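Xaa-Pro Dipeptidase (Alteromonas macleodii, PDB 2QS8) probably hydrolyses dipeptides or other short peptides at the carboxyl-terminal residue, as a metal-dependent dipeptidase or carboxypeptidase of the amidohydrolase superfamily. Local coordinates at residues D370-G373 / K379-D382; K20-Q25 / A354-T359; S29-I32 / I37-I40; V101-G106 / A133-F138. All coordinates share one frame; numbering follows the deposited sequence.

Contact 1: residues D370-G373 / K379-D382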
loop_
_atom_site.group_PDB
_atom_site.type_symbol
_atom_site.label_atom_id
_atom_site.label_comp_id
_atom_site.label_asym_id
_atom_site.label_seq_id
_atom_site.Cartn_x
_atom_site.Cartn_y
_atom_site.Cartn_z
ATOM N N ASP A 370 -33.342 6.545 -23.124
ATOM C CA ASP A 370 -33.920 5.883 -24.283
ATOM C C ASP A 370 -35.082 4.975 -23.891
ATOM O O ASP A 370 -35.763 4.434 -24.758
ATOM C CB ASP A 370 -32.845 5.078 -25.019
ATOM C CG ASP A 370 -32.313 3.920 -24.194
ATOM O OD1 ASP A 370 -32.130 4.081 -22.964
ATOM O OD2 ASP A 370 -32.063 2.849 -24.781
ATOM N N LYS A 371 -35.315 4.821 -22.589
ATOM C CA LYS A 371 -36.394 3.960 -22.101
ATOM C C LYS A 371 -37.379 4.618 -21.134
ATOM O O LYS A 371 -38.507 4.153 -20.983
ATOM C CB LYS A 371 -35.810 2.711 -21.436
ATOM C CG LYS A 371 -35.386 1.639 -22.416
ATOM C CD LYS A 371 -34.946 0.375 -21.702
ATOM C CE LYS A 371 -34.963 -0.813 -22.661
ATOM N NZ LYS A 371 -36.350 -1.115 -23.159
ATOM N N LEU A 372 -36.945 5.690 -20.479
ATOM C CA LEU A 372 -37.772 6.398 -19.515
ATOM C C LEU A 372 -37.518 7.892 -19.625
ATOM O O LEU A 372 -36.651 8.320 -20.386
ATOM C CB LEU A 372 -37.429 5.925 -18.097
ATOM C CG LEU A 372 -37.844 4.493 -17.747
ATOM C CD1 LEU A 372 -37.059 3.996 -16.532
ATOM C CD2 LEU A 372 -39.343 4.460 -17.483
ATOM N N GLY A 373 -38.281 8.684 -18.874
ATOM C CA GLY A 373 -38.073 10.121 -18.891
ATOM C C GLY A 373 -39.078 10.945 -19.666
ATOM O O GLY A 373 -39.106 12.168 -19.528
ATOM N N LYS A 379 -41.241 3.934 -25.194
ATOM C CA LYS A 379 -40.662 3.988 -23.850
ATOM C C LYS A 379 -41.458 3.203 -22.823
ATOM O O LYS A 379 -42.596 2.815 -23.079
ATOM C CB LYS A 379 -40.517 5.437 -23.387
ATOM C CG LYS A 379 -39.385 6.173 -24.082
ATOM C CD LYS A 379 -39.001 7.437 -23.338
ATOM C CE LYS A 379 -37.796 8.109 -23.980
ATOM N NZ LYS A 379 -37.379 9.334 -23.239
ATOM N N LEU A 380 -40.852 2.962 -21.665
ATOM C CA LEU A 380 -41.513 2.223 -20.594
ATOM C C LEU A 380 -42.670 3.032 -20.015
ATOM O O LEU A 380 -42.598 4.264 -19.900
ATOM C CB LEU A 380 -40.504 1.868 -19.493
ATOM C CG LEU A 380 -39.389 0.879 -19.881
ATOM C CD1 LEU A 380 -38.385 0.726 -18.734
ATOM C CD2 LEU A 380 -39.998 -0.473 -20.221
ATOM N N ALA A 381 -43.736 2.328 -19.650
ATOM C CA ALA A 381 -44.938 2.944 -19.104
ATOM C C ALA A 381 -44.863 3.353 -17.631
ATOM O O ALA A 381 -45.404 2.677 -16.752
ATOM C CB ALA A 381 -46.141 2.022 -19.328
ATOM N N ASP A 382 -44.180 4.465 -17.380
ATOM C CA ASP A 382 -44.049 5.030 -16.045
ATOM C C ASP A 382 -44.760 6.381 -16.122
ATOM O O ASP A 382 -44.236 7.334 -16.704
ATOM C CB ASP A 382 -42.571 5.231 -15.687
ATOM C CG ASP A 382 -41.923 3.974 -15.120
ATOM O OD1 ASP A 382 -42.465 2.866 -15.330
ATOM O OD2 ASP A 382 -40.860 4.098 -14.469
#
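Lys379 lies along the backbone of 370-373 and shows how a lysine can serve a loop through its whole length. Its CB begins 3.4 Å from Lys371 O, CG stays beside the same carbonyl, and CD and CE pass on toward Leu372 O. With CG anti to the carbonyl carbon (chi1 -73°) and the chain extended beyond it, NZ arrives above the carbonyl plane of Leu372, 3.1 Å from its O, and donates a hydrogen bond from well outside that plane. Ser374 OG and Glu369 O also take hydrogen bonds from this ammonium group, which is therefore gripped by three oxygens of one loop. Without the long chain, as with an alanine here, the carbonyls of Leu372 and Glu369 would probably lose this shared donor and a gap would open along the loop. Beside the lysine, Leu380 N gives a nearly straight bond (165°) to Lys371 O, 2.7 Å away and in the carbonyl plane. Leu372 packs obliquely on Leu380, Leu372 CD2 lying 3.5 Å from Leu380 CB, while the same methyl touches Asp382 OD2. That carboxylate is turned to other partners, a salt bridge with Arg136 and a bond from Asp406 N. Ahead of strand 383-386, a buried amine thus spends its hydrogen-bonding capacity on two backbone carbonyls and a hydroxyl, whose dipoles would be expected to stabilise its positive charge.

Contact 2: residues K20-Q25 / A354-T359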
loop_
_atom_site.group_PDB
_atom_site.type_symbol
_atom_site.label_atom_id
_atom_site.label_comp_id
_atom_site.label_asym_id
_atom_site.label_seq_id
_atom_site.Cartn_x
_atom_site.Cartn_y
_atom_site.Cartn_z
ATOM N N LYS A 20 -40.705 16.214 -23.115
ATOM C CA LYS A 20 -39.903 16.766 -24.205
ATOM C C LYS A 20 -40.436 18.129 -24.639
ATOM O O LYS A 20 -39.713 19.127 -24.617
ATOM C CB LYS A 20 -39.916 15.817 -25.407
ATOM C CG LYS A 20 -39.083 14.557 -25.243
ATOM C CD LYS A 20 -37.713 14.716 -25.882
ATOM C CE LYS A 20 -36.879 13.452 -25.732
ATOM N NZ LYS A 20 -37.577 12.244 -26.253
ATOM N N SER A 21 -41.706 18.159 -25.028
ATOM C CA SER A 21 -42.353 19.388 -25.479
ATOM C C SER A 21 -42.509 20.412 -24.363
ATOM O O SER A 21 -42.956 20.078 -23.264
ATOM C CB SER A 21 -43.733 19.079 -26.062
ATOM O OG SER A 21 -44.449 20.277 -26.313
ATOM N N ASP A 22 -42.148 21.661 -24.653
ATOM C CA ASP A 22 -42.265 22.727 -23.671
ATOM C C ASP A 22 -43.714 23.173 -23.553
ATOM O O ASP A 22 -44.018 24.119 -22.832
ATOM C CB ASP A 22 -41.406 23.929 -24.074
ATOM C CG ASP A 22 -39.939 23.582 -24.193
ATOM O OD1 ASP A 22 -39.392 22.960 -23.253
ATOM O OD2 ASP A 22 -39.328 23.940 -25.222
ATOM N N GLN A 23 -44.607 22.480 -24.251
ATOM C CA GLN A 23 -46.026 22.826 -24.237
ATOM C C GLN A 23 -46.896 21.828 -23.498
ATOM O O GLN A 23 -46.674 20.623 -23.575
ATOM C CB GLN A 23 -46.555 22.934 -25.673
ATOM C CG GLN A 23 -45.702 23.787 -26.594
ATOM C CD GLN A 23 -45.513 25.192 -26.064
ATOM O OE1 GLN A 23 -46.485 25.883 -25.759
ATOM N NE2 GLN A 23 -44.261 25.622 -25.949
ATOM N N VAL A 24 -47.891 22.330 -22.782
ATOM C CA VAL A 24 -48.817 21.453 -22.089
ATOM C C VAL A 24 -49.823 21.088 -23.168
ATOM O O VAL A 24 -50.463 21.965 -23.745
ATOM C CB VAL A 24 -49.545 22.167 -20.951
ATOM C CG1 VAL A 24 -50.484 21.192 -20.256
ATOM C CG2 VAL A 24 -48.534 22.737 -19.965
ATOM N N GLN A 25 -49.945 19.800 -23.460
ATOM C CA GLN A 25 -50.860 19.338 -24.492
ATOM C C GLN A 25 -52.229 19.021 -23.908
ATOM O O GLN A 25 -52.326 18.523 -22.791
ATOM C CB GLN A 25 -50.262 18.112 -25.172
ATOM C CG GLN A 25 -48.855 18.376 -25.694
ATOM C CD GLN A 25 -48.152 17.121 -26.152
ATOM O OE1 GLN A 25 -48.643 16.402 -27.024
ATOM N NE2 GLN A 25 -46.988 16.843 -25.564
ATOM N N ALA A 354 -38.397 22.907 -14.641
ATOM C CA ALA A 354 -38.222 22.171 -13.404
ATOM C C ALA A 354 -38.729 20.744 -13.578
ATOM O O ALA A 354 -38.061 19.794 -13.174
ATOM C CB ALA A 354 -38.967 22.864 -12.268
ATOM N N ILE A 355 -39.905 20.587 -14.181
ATOM C CA ILE A 355 -40.455 19.254 -14.390
ATOM C C ILE A 355 -39.580 18.444 -15.351
ATOM O O ILE A 355 -39.442 17.232 -15.202
ATOM C CB ILE A 355 -41.884 19.315 -14.947
ATOM C CG1 ILE A 355 -42.790 20.021 -13.943
ATOM C CG2 ILE A 355 -42.399 17.913 -15.208
ATOM C CD1 ILE A 355 -44.186 20.273 -14.435
ATOM N N GLN A 356 -38.984 19.121 -16.330
ATOM C CA GLN A 356 -38.133 18.430 -17.289
ATOM C C GLN A 356 -36.835 17.981 -16.620
ATOM O O GLN A 356 -36.209 17.014 -17.053
ATOM C CB GLN A 356 -37.844 19.330 -18.502
ATOM C CG GLN A 356 -39.113 19.741 -19.247
ATOM C CD GLN A 356 -38.848 20.467 -20.550
ATOM O OE1 GLN A 356 -38.016 21.361 -20.621
ATOM N NE2 GLN A 356 -39.581 20.090 -21.590
ATOM N N SER A 357 -36.449 18.666 -15.547
ATOM C CA SER A 357 -35.231 18.314 -14.842
ATOM C C SER A 357 -35.428 17.065 -13.982
ATOM O O SER A 357 -34.462 16.475 -13.518
ATOM C CB SER A 357 -34.768 19.469 -13.951
ATOM O OG SER A 357 -35.485 19.476 -12.733
ATOM N N ALA A 358 -36.677 16.669 -13.770
ATOM C CA ALA A 358 -36.976 15.490 -12.965
ATOM C C ALA A 358 -37.504 14.356 -13.835
ATOM O O ALA A 358 -37.948 13.330 -13.326
ATOM C CB ALA A 358 -37.987 15.836 -11.898
ATOM N N THR A 359 -37.452 14.552 -15.148
ATOM C CA THR A 359 -37.916 13.550 -16.099
ATOM C C THR A 359 -36.823 13.175 -17.116
ATOM O O THR A 359 -36.183 12.132 -16.992
ATOM C CB THR A 359 -39.194 14.040 -16.843
ATOM O OG1 THR A 359 -39.016 15.387 -17.291
ATOM C CG2 THR A 359 -40.385 13.992 -15.925
HETATM O O HOH W 1 -42.064 18.592 -21.222
#
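Lys20 meets Gln356 through its backbone, the carbonyl O lying 3.2 Å from NE2 of the glutamine; its side chain leads away to a salt bridge with Glu376. Ser21 contributes a carbonyl as well, but through a water: the water donates to Ser21 O at 2.7 Å and accepts from Gln356 NE2 at 2.9 Å, bridging a gap too wide for a direct bond. The hydroxyl of Ser21 looks back into its own loop, where OG accepts from Gln23 N at 3.0 Å and closes an ST turn. Asp22 follows with its carboxylate, OD1 standing 3.3 Å from Gln356 NE2 in a weak, bent hydrogen bond (135°). The two side chains cross at about a right angle, with the carboxylate and amide planes 58° apart, and OD1 lies almost as near to OE1, another acceptor. Gln356 spans the distance because its chain is extended beyond CG (chi2 -172°), carrying the amide from the helix to the loop. A leucine in its place would probably strand the bridging water without its amide donor and remove the polar link to Asp22. Just past the helix, Thr359 OG1 donates to Ile355 O at 2.8 Å. Here a loop of the N-terminal β-structure is tied, lightly and partly through water, to a late helix of the amidohydrolase TIM barrel.

Contact 3: residues S29-I32 / I37-I40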
loop_
_atom_site.group_PDB
_atom_site.type_symbol
_atom_site.label_atom_id
_atom_site.label_comp_id
_atom_site.label_asym_id
_atom_site.label_seq_id
_atom_site.Cartn_x
_atom_site.Cartn_y
_atom_site.Cartn_z
ATOM N N SER A 29 -54.667 10.692 -25.811
ATOM C CA SER A 29 -54.911 9.285 -25.528
ATOM C C SER A 29 -53.586 8.542 -25.518
ATOM O O SER A 29 -52.833 8.584 -26.493
ATOM C CB SER A 29 -55.827 8.665 -26.583
ATOM O OG SER A 29 -57.179 9.023 -26.362
ATOM N N ILE A 30 -53.300 7.874 -24.408
ATOM C CA ILE A 30 -52.069 7.112 -24.260
ATOM C C ILE A 30 -52.457 5.641 -24.199
ATOM O O ILE A 30 -53.348 5.264 -23.442
ATOM C CB ILE A 30 -51.333 7.504 -22.963
ATOM C CG1 ILE A 30 -51.126 9.019 -22.934
ATOM C CG2 ILE A 30 -50.000 6.773 -22.879
ATOM C CD1 ILE A 30 -50.626 9.552 -21.608
ATOM N N VAL A 31 -51.799 4.813 -25.003
ATOM C CA VAL A 31 -52.119 3.392 -25.014
ATOM C C VAL A 31 -50.973 2.589 -24.433
ATOM O O VAL A 31 -49.831 2.711 -24.875
ATOM C CB VAL A 31 -52.420 2.893 -26.444
ATOM C CG1 VAL A 31 -53.012 1.502 -26.393
ATOM C CG2 VAL A 31 -53.375 3.829 -27.127
ATOM N N ILE A 32 -51.284 1.769 -23.435
ATOM C CA ILE A 32 -50.282 0.944 -22.776
ATOM C C ILE A 32 -50.446 -0.527 -23.134
ATOM O O ILE A 32 -51.536 -1.088 -23.029
ATOM C CB ILE A 32 -50.364 1.107 -21.247
ATOM C CG1 ILE A 32 -50.021 2.547 -20.870
ATOM C CG2 ILE A 32 -49.426 0.134 -20.562
ATOM C CD1 ILE A 32 -50.328 2.891 -19.434
ATOM N N ILE A 37 -45.389 1.931 -23.670
ATOM C CA ILE A 37 -46.348 2.903 -24.172
ATOM C C ILE A 37 -46.351 2.602 -25.675
ATOM O O ILE A 37 -45.401 2.935 -26.376
ATOM C CB ILE A 37 -45.867 4.349 -23.926
ATOM C CG1 ILE A 37 -45.805 4.626 -22.424
ATOM C CG2 ILE A 37 -46.788 5.338 -24.614
ATOM C CD1 ILE A 37 -45.187 5.960 -22.071
ATOM N N SER A 38 -47.407 1.948 -26.153
ATOM C CA SER A 38 -47.504 1.566 -27.563
ATOM C C SER A 38 -48.027 2.631 -28.522
ATOM O O SER A 38 -47.762 2.572 -29.719
ATOM C CB SER A 38 -48.359 0.308 -27.705
ATOM O OG SER A 38 -49.653 0.518 -27.182
ATOM N N ASP A 39 -48.773 3.605 -28.021
ATOM C CA ASP A 39 -49.284 4.623 -28.920
ATOM C C ASP A 39 -49.772 5.881 -28.208
ATOM O O ASP A 39 -50.070 5.865 -27.017
ATOM C CB ASP A 39 -50.409 4.035 -29.772
ATOM C CG ASP A 39 -50.531 4.707 -31.126
ATOM O OD1 ASP A 39 -51.525 4.420 -31.830
ATOM O OD2 ASP A 39 -49.643 5.511 -31.489
ATOM N N ILE A 40 -49.848 6.973 -28.961
ATOM C CA ILE A 40 -50.291 8.254 -28.429
ATOM C C ILE A 40 -51.097 8.950 -29.510
ATOM O O ILE A 40 -50.538 9.437 -30.490
ATOM C CB ILE A 40 -49.089 9.149 -28.055
ATOM C CG1 ILE A 40 -48.197 8.422 -27.047
ATOM C CG2 ILE A 40 -49.579 10.475 -27.489
ATOM C CD1 ILE A 40 -46.896 9.118 -26.785
#
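Val31 binds the opposing strand with both of its backbone polar atoms. Its N donates to Asp39 O at 2.9 Å along a fairly straight line (166°), and its O accepts from Ser38 N at 2.8 Å. The same oxygen draws two weaker donors, Asp39 N at 3.4 Å and the hydroxyl of Ser38 at 3.2 Å, and is thus approached by three N-H or O-H groups. Ser38 OG gets there by sitting between its own backbone N and carbonyl carbon (chi1 59°), a rotamer that brings it back over the backbone toward Val31. With Ser38 and Asp39 both facing the single residue Val31, this is a classic beta bulge, which shifts the register of the antiparallel hairpin formed by strands 28-33 and 36-42. Ile30 pairs with Ile40 and Ile32 with Ile37 at non-hydrogen-bonded sites, all four side chains on one face. Diagonally across that face, Ile30 CG2 meets Ile37 CG2 at 3.9 Å. On the other face, Val31 and Asp39 run side by side, Val31 CG2 lying 4.0 Å from Asp39 CB, and Val31 CG1 rests against Ser38 OG. At one end, Ile40 CA makes a CA-H...O contact with Ser29 O at 3.2 Å, while Ser29 OG bonds Gly43 O and Ile45 N.

Contact 4: residues V101-G106 / A133-F138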
loop_
_atom_site.group_PDB
_atom_site.type_symbol
_atom_site.label_atom_id
_atom_site.label_comp_id
_atom_site.label_asym_id
_atom_site.label_seq_id
_atom_site.Cartn_x
_atom_site.Cartn_y
_atom_site.Cartn_z
ATOM N N VAL A 101 -43.424 5.505 0.284
ATOM C CA VAL A 101 -44.048 6.819 0.330
ATOM C C VAL A 101 -43.502 7.741 -0.761
ATOM O O VAL A 101 -44.205 8.629 -1.243
ATOM C CB VAL A 101 -43.862 7.518 1.714
ATOM C CG1 VAL A 101 -44.423 6.641 2.825
ATOM C CG2 VAL A 101 -42.393 7.831 1.956
ATOM N N THR A 102 -42.248 7.526 -1.145
ATOM C CA THR A 102 -41.619 8.339 -2.173
ATOM C C THR A 102 -42.210 7.966 -3.525
ATOM O O THR A 102 -42.463 8.821 -4.374
ATOM C CB THR A 102 -40.093 8.114 -2.199
ATOM O OG1 THR A 102 -39.518 8.528 -0.949
ATOM C CG2 THR A 102 -39.458 8.917 -3.326
ATOM N N PHE A 103 -42.428 6.672 -3.696
ATOM C CA PHE A 103 -42.985 6.105 -4.910
ATOM C C PHE A 103 -44.427 6.572 -5.046
ATOM O O PHE A 103 -44.841 7.024 -6.108
ATOM C CB PHE A 103 -42.896 4.572 -4.822
ATOM C CG PHE A 103 -43.541 3.843 -5.967
ATOM C CD1 PHE A 103 -43.134 4.062 -7.277
ATOM C CD2 PHE A 103 -44.535 2.904 -5.726
ATOM C CE1 PHE A 103 -43.709 3.349 -8.334
ATOM C CE2 PHE A 103 -45.113 2.189 -6.773
ATOM C CZ PHE A 103 -44.700 2.413 -8.081
ATOM N N LYS A 104 -45.175 6.485 -3.952
ATOM C CA LYS A 104 -46.570 6.895 -3.940
ATOM C C LYS A 104 -46.743 8.393 -4.183
ATOM O O LYS A 104 -47.799 8.831 -4.617
ATOM C CB LYS A 104 -47.203 6.499 -2.610
ATOM C CG LYS A 104 -48.619 7.012 -2.386
ATOM C CD LYS A 104 -49.099 6.684 -0.968
ATOM C CE LYS A 104 -50.472 7.281 -0.665
ATOM N NZ LYS A 104 -50.896 7.018 0.753
ATOM N N SER A 105 -45.712 9.184 -3.915
ATOM C CA SER A 105 -45.814 10.622 -4.135
ATOM C C SER A 105 -45.539 10.997 -5.602
ATOM O O SER A 105 -45.571 12.172 -5.973
ATOM C CB SER A 105 -44.854 11.376 -3.210
ATOM O OG SER A 105 -43.513 11.304 -3.667
ATOM N N GLY A 106 -45.266 9.994 -6.430
ATOM C CA GLY A 106 -45.008 10.263 -7.832
ATOM C C GLY A 106 -43.613 9.965 -8.370
ATOM O O GLY A 106 -43.396 10.048 -9.577
ATOM N N ALA A 133 -43.556 -3.399 -3.431
ATOM C CA ALA A 133 -43.680 -2.245 -4.301
ATOM C C ALA A 133 -42.704 -1.127 -3.933
ATOM O O ALA A 133 -42.353 -0.938 -2.765
ATOM C CB ALA A 133 -45.099 -1.736 -4.261
ATOM N N GLY A 134 -42.278 -0.391 -4.952
ATOM C CA GLY A 134 -41.345 0.704 -4.760
ATOM C C GLY A 134 -40.909 1.278 -6.098
ATOM O O GLY A 134 -41.342 0.818 -7.150
ATOM N N PRO A 135 -40.044 2.293 -6.090
ATOM C CA PRO A 135 -39.581 2.894 -7.338
ATOM C C PRO A 135 -38.438 2.083 -7.935
ATOM O O PRO A 135 -37.976 1.116 -7.333
ATOM C CB PRO A 135 -39.125 4.270 -6.887
ATOM C CG PRO A 135 -38.470 3.943 -5.560
ATOM C CD PRO A 135 -39.446 2.968 -4.923
ATOM N N ARG A 136 -38.004 2.459 -9.131
ATOM C CA ARG A 136 -36.870 1.789 -9.759
ATOM C C ARG A 136 -35.685 2.408 -9.021
ATOM O O ARG A 136 -35.535 3.631 -9.006
ATOM C CB ARG A 136 -36.781 2.125 -11.249
ATOM C CG ARG A 136 -37.904 1.555 -12.097
ATOM C CD ARG A 136 -37.856 2.102 -13.526
ATOM N NE ARG A 136 -39.089 1.795 -14.244
ATOM C CZ ARG A 136 -39.404 0.599 -14.732
ATOM N NH1 ARG A 136 -38.573 -0.427 -14.594
ATOM N NH2 ARG A 136 -40.562 0.420 -15.342
ATOM N N ILE A 137 -34.860 1.575 -8.401
ATOM C CA ILE A 137 -33.731 2.090 -7.645
ATOM C C ILE A 137 -32.373 1.842 -8.279
ATOM O O ILE A 137 -32.070 0.739 -8.715
ATOM C CB ILE A 137 -33.694 1.490 -6.221
ATOM C CG1 ILE A 137 -34.987 1.829 -5.467
ATOM C CG2 ILE A 137 -32.470 2.022 -5.466
ATOM C CD1 ILE A 137 -35.042 1.248 -4.050
ATOM N N PHE A 138 -31.564 2.890 -8.326
ATOM C CA PHE A 138 -30.210 2.813 -8.837
ATOM C C PHE A 138 -29.365 3.259 -7.648
ATOM O O PHE A 138 -29.406 4.422 -7.219
ATOM C CB PHE A 138 -30.052 3.711 -10.052
ATOM C CG PHE A 138 -30.844 3.240 -11.239
ATOM C CD1 PHE A 138 -32.120 3.719 -11.478
ATOM C CD2 PHE A 138 -30.319 2.281 -12.107
ATOM C CE1 PHE A 138 -32.865 3.258 -12.558
ATOM C CE2 PHE A 138 -31.064 1.815 -13.199
ATOM C CZ PHE A 138 -32.335 2.309 -13.419
#
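Phe103 spreads its ring against the peptide joining Gly134 to Pro135. Gly134 O lies over the centre of one ring face, 3.6 Å above the plane, with CE1 and CD1 of Phe103 each 3.7 Å from it. Pro135 takes up the root of the same side chain: its CD sits 3.8 Å from Phe103 CB, and its CA comes to Phe103 CD1 obliquely at 3.7 Å. The ring is brought here by placing CG opposite the backbone N (chi1 175°), which swings it off helix 88-104 toward the chain entering strand 136-139. Helix 88-104 leads into strand 107-112, which runs parallel to 136-139 in the TIM barrel, and the contact packs the helix end on the chain entering that second strand. Gly134 O is also held from outside, by a hydrogen bond from Lys405 NZ, so the carbonyl resting over the ring keeps a polar partner. Tyr410 meets Phe103 edge-to-face, and Val403 and Thr108 touch the Phe103 side chain as well. Behind it the helix finishes in a Schellman motif at Gly106, whose positive phi (115°) suits glycine and whose N bonds Phe103 O at 3.0 Å. Ser105 OG donates to Thr102 O at 2.8 Å, bracing the last turn that carries the ring.

How the contacts relate
Along the chain, contact 3 and then contact 4 are nested within the long loop closed by contact 2, and contact 1 follows them all. Among the four, contact 1 is the one that touches all the others: its centre lies about 12 Å from that of contact 3, 14 Å from contact 2 and 15 Å from contact 4. Lys379 O probably bonds Ile37 N of the hairpin, Gly373 O packs on Thr359, and the Asp382-Arg136 salt bridge reaches contact 4. Contacts 3 and 4 stand about 22 Å apart without touching, yet both reach the large mixed sheet. The late loop before strand 383-386 thus joins the N-terminal hairpin, the barrel strands and the chain just after helix 351-357.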